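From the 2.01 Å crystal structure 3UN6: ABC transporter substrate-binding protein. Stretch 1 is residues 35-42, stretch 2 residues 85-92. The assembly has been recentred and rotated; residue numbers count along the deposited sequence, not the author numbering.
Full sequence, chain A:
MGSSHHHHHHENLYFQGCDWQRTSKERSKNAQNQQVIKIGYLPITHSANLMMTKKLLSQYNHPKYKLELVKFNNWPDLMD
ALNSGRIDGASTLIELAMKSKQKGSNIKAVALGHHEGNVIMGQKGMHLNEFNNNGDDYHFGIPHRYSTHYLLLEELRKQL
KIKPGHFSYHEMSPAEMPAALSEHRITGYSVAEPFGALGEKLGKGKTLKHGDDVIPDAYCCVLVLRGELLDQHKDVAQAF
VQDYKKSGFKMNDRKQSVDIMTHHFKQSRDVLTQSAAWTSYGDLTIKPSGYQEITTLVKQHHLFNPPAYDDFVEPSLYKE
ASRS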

# COMPACT_ATOMS: atom_id res chain seq x y z
N GLN A 35 0.55 -18.36 -20.66
CA GLN A 35 0.04 -18.17 -19.29
C GLN A 35 -0.33 -16.73 -18.89
O GLN A 35 0.50 -15.82 -18.96
CB GLN A 35 1.09 -18.70 -18.31
CG GLN A 35 0.71 -18.70 -16.84
CD GLN A 35 -0.26 -19.80 -16.47
OE1 GLN A 35 -0.76 -20.54 -17.32
NE2 GLN A 35 -0.52 -19.93 -15.18
N VAL A 36 -1.57 -16.55 -18.44
CA VAL A 36 -2.07 -15.26 -18.01
C VAL A 36 -1.99 -15.14 -16.49
O VAL A 36 -2.46 -16.02 -15.78
CB VAL A 36 -3.56 -15.07 -18.42
CG1 VAL A 36 -4.07 -13.71 -17.95
CG2 VAL A 36 -3.72 -15.22 -19.94
N ILE A 37 -1.35 -14.09 -16.01
CA ILE A 37 -1.28 -13.82 -14.58
C ILE A 37 -2.17 -12.62 -14.35
O ILE A 37 -1.97 -11.58 -14.98
CB ILE A 37 0.15 -13.46 -14.12
CG1 ILE A 37 1.13 -14.56 -14.53
CG2 ILE A 37 0.19 -13.27 -12.62
CD1 ILE A 37 2.57 -14.27 -14.17
N LYS A 38 -3.17 -12.79 -13.49
CA LYS A 38 -4.09 -11.70 -13.12
C LYS A 38 -3.70 -11.16 -11.76
O LYS A 38 -3.71 -11.90 -10.75
CB LYS A 38 -5.53 -12.20 -13.00
CG LYS A 38 -6.29 -12.50 -14.26
CD LYS A 38 -7.78 -12.74 -13.84
CE LYS A 38 -8.77 -12.78 -14.99
NZ LYS A 38 -8.75 -14.04 -15.79
N ILE A 39 -3.41 -9.86 -11.69
CA ILE A 39 -2.99 -9.26 -10.44
C ILE A 39 -3.88 -8.11 -10.09
O ILE A 39 -4.12 -7.21 -10.93
CB ILE A 39 -1.54 -8.72 -10.50
CG1 ILE A 39 -0.54 -9.80 -10.92
CG2 ILE A 39 -1.14 -8.09 -9.16
CD1 ILE A 39 -0.31 -10.93 -9.92
N GLY A 40 -4.36 -8.12 -8.86
CA GLY A 40 -5.26 -7.09 -8.37
C GLY A 40 -4.60 -5.89 -7.71
O GLY A 40 -3.55 -6.01 -7.07
N TYR A 41 -5.25 -4.73 -7.83
CA TYR A 41 -4.74 -3.52 -7.23
C TYR A 41 -5.78 -2.43 -7.04
O TYR A 41 -6.86 -2.46 -7.66
CB TYR A 41 -3.66 -2.91 -8.16
CG TYR A 41 -4.23 -2.27 -9.40
CD1 TYR A 41 -4.63 -3.04 -10.49
CD2 TYR A 41 -4.39 -0.89 -9.49
CE1 TYR A 41 -5.17 -2.46 -11.62
CE2 TYR A 41 -4.94 -0.30 -10.62
CZ TYR A 41 -5.32 -1.10 -11.68
OH TYR A 41 -5.86 -0.52 -12.80
N LEU A 42 -5.41 -1.48 -6.19
CA LEU A 42 -6.11 -0.21 -6.03
C LEU A 42 -5.23 0.86 -6.70
O LEU A 42 -3.97 0.71 -6.69
CB LEU A 42 -6.36 0.12 -4.56
CG LEU A 42 -7.68 -0.35 -3.92
CD1 LEU A 42 -7.74 -1.90 -3.72
CD2 LEU A 42 -7.85 0.40 -2.57
N GLY A 85 -9.44 -16.97 -5.65
CA GLY A 85 -8.66 -17.35 -6.85
C GLY A 85 -9.07 -16.68 -8.17
O GLY A 85 -8.63 -17.10 -9.24
N ARG A 86 -9.90 -15.65 -8.11
CA ARG A 86 -10.28 -14.95 -9.34
C ARG A 86 -9.12 -14.06 -9.85
O ARG A 86 -9.10 -13.67 -11.02
CB ARG A 86 -11.59 -14.20 -9.16
CG ARG A 86 -12.74 -15.17 -9.05
CD ARG A 86 -14.05 -14.48 -8.78
NE ARG A 86 -15.14 -15.43 -8.51
CZ ARG A 86 -15.82 -16.11 -9.43
NH1 ARG A 86 -15.52 -16.01 -10.72
NH2 ARG A 86 -16.79 -16.93 -9.05
N ILE A 87 -8.17 -13.76 -8.95
CA ILE A 87 -6.91 -13.14 -9.31
C ILE A 87 -5.82 -14.06 -8.74
O ILE A 87 -6.05 -14.80 -7.78
CB ILE A 87 -6.73 -11.67 -8.85
CG1 ILE A 87 -6.82 -11.54 -7.32
CG2 ILE A 87 -7.76 -10.77 -9.53
CD1 ILE A 87 -6.77 -10.10 -6.82
N ASP A 88 -4.66 -14.04 -9.38
CA ASP A 88 -3.52 -14.87 -9.02
C ASP A 88 -2.59 -14.25 -7.97
O ASP A 88 -1.74 -14.92 -7.39
CB ASP A 88 -2.71 -15.10 -10.30
CG ASP A 88 -3.49 -15.83 -11.36
OD1 ASP A 88 -3.87 -17.00 -11.09
OD2 ASP A 88 -3.73 -15.24 -12.45
N GLY A 89 -2.73 -12.94 -7.79
CA GLY A 89 -1.92 -12.19 -6.84
C GLY A 89 -2.45 -10.78 -6.74
O GLY A 89 -3.51 -10.44 -7.30
N ALA A 90 -1.72 -9.93 -6.03
CA ALA A 90 -2.18 -8.58 -5.80
C ALA A 90 -1.17 -7.72 -5.07
O ALA A 90 -0.29 -8.23 -4.39
CB ALA A 90 -3.45 -8.64 -4.94
N SER A 91 -1.28 -6.40 -5.26
CA SER A 91 -0.53 -5.43 -4.44
C SER A 91 -1.53 -5.13 -3.32
O SER A 91 -2.65 -4.71 -3.60
CB SER A 91 -0.18 -4.16 -5.22
OG SER A 91 0.60 -3.29 -4.43
N THR A 92 -1.15 -5.35 -2.07
CA THR A 92 -2.10 -5.25 -0.96
C THR A 92 -1.48 -4.83 0.36
O THR A 92 -0.26 -4.91 0.56
CB THR A 92 -2.86 -6.63 -0.78
OG1 THR A 92 -3.97 -6.49 0.14
CG2 THR A 92 -1.93 -7.70 -0.27
O HOH W 1 -3.21 -2.09 -4.60

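Strand 36-41 and strand 89-92 run parallel, their axes 21° apart, paired in register at Ile39 with Gly89 and Gly40 with Ala90. The backbone ladder rises from Lys38 O, which accepts both Asp88 N (2.7 Å) and Gly89 N (3.3 Å, bent to 135° at the hydrogen). Gly40 N then donates to Gly89 O (2.9 Å, nearly straight), and Ser91 N to Gly40 O (2.9 Å). Where the ladder ends, a water continues it, accepting from Leu42 N (2.8 Å) and donating to Ser91 O (2.9 Å).

Before the second strand begins, a side chain does the pairing. Asp88 points its CA-to-CB bond toward the first strand, and chi1 m (-62°) brings OD2 to Lys38 N at 2.7 Å with an angle of 172°; main chain and carboxylate of Asp88 thus clasp both polar groups of the Lys38 backbone. The Lys38 side chain, m at chi1 and t at chi2 and chi3, passes Arg86 O, 3.2 Å from CD, and its end then leads away, so its contact here is made by the aliphatic part.

The two glycines make room for isoleucines. Ile39, m at both chi1 and chi2, folds its end nearer the second strand: CG2 lies 3.6 Å from Ala90 CA, while CD1 occupies the space beside Gly89, where an ideal CB would come within 3.0 Å of it and clash. On the face bearing the Ala90 methyl, the relation is reversed. Ile87, p at chi1 and t at chi2, extends CD1 to 3.7 Å from Gly40 CA; an ideal CB on Gly40 would stand only 2.5 Å from that methyl. Each isoleucine methyl therefore fills space left by a glycine of the facing stretch. Tyr41, chi1 p, instead carries its ring away from the second strand.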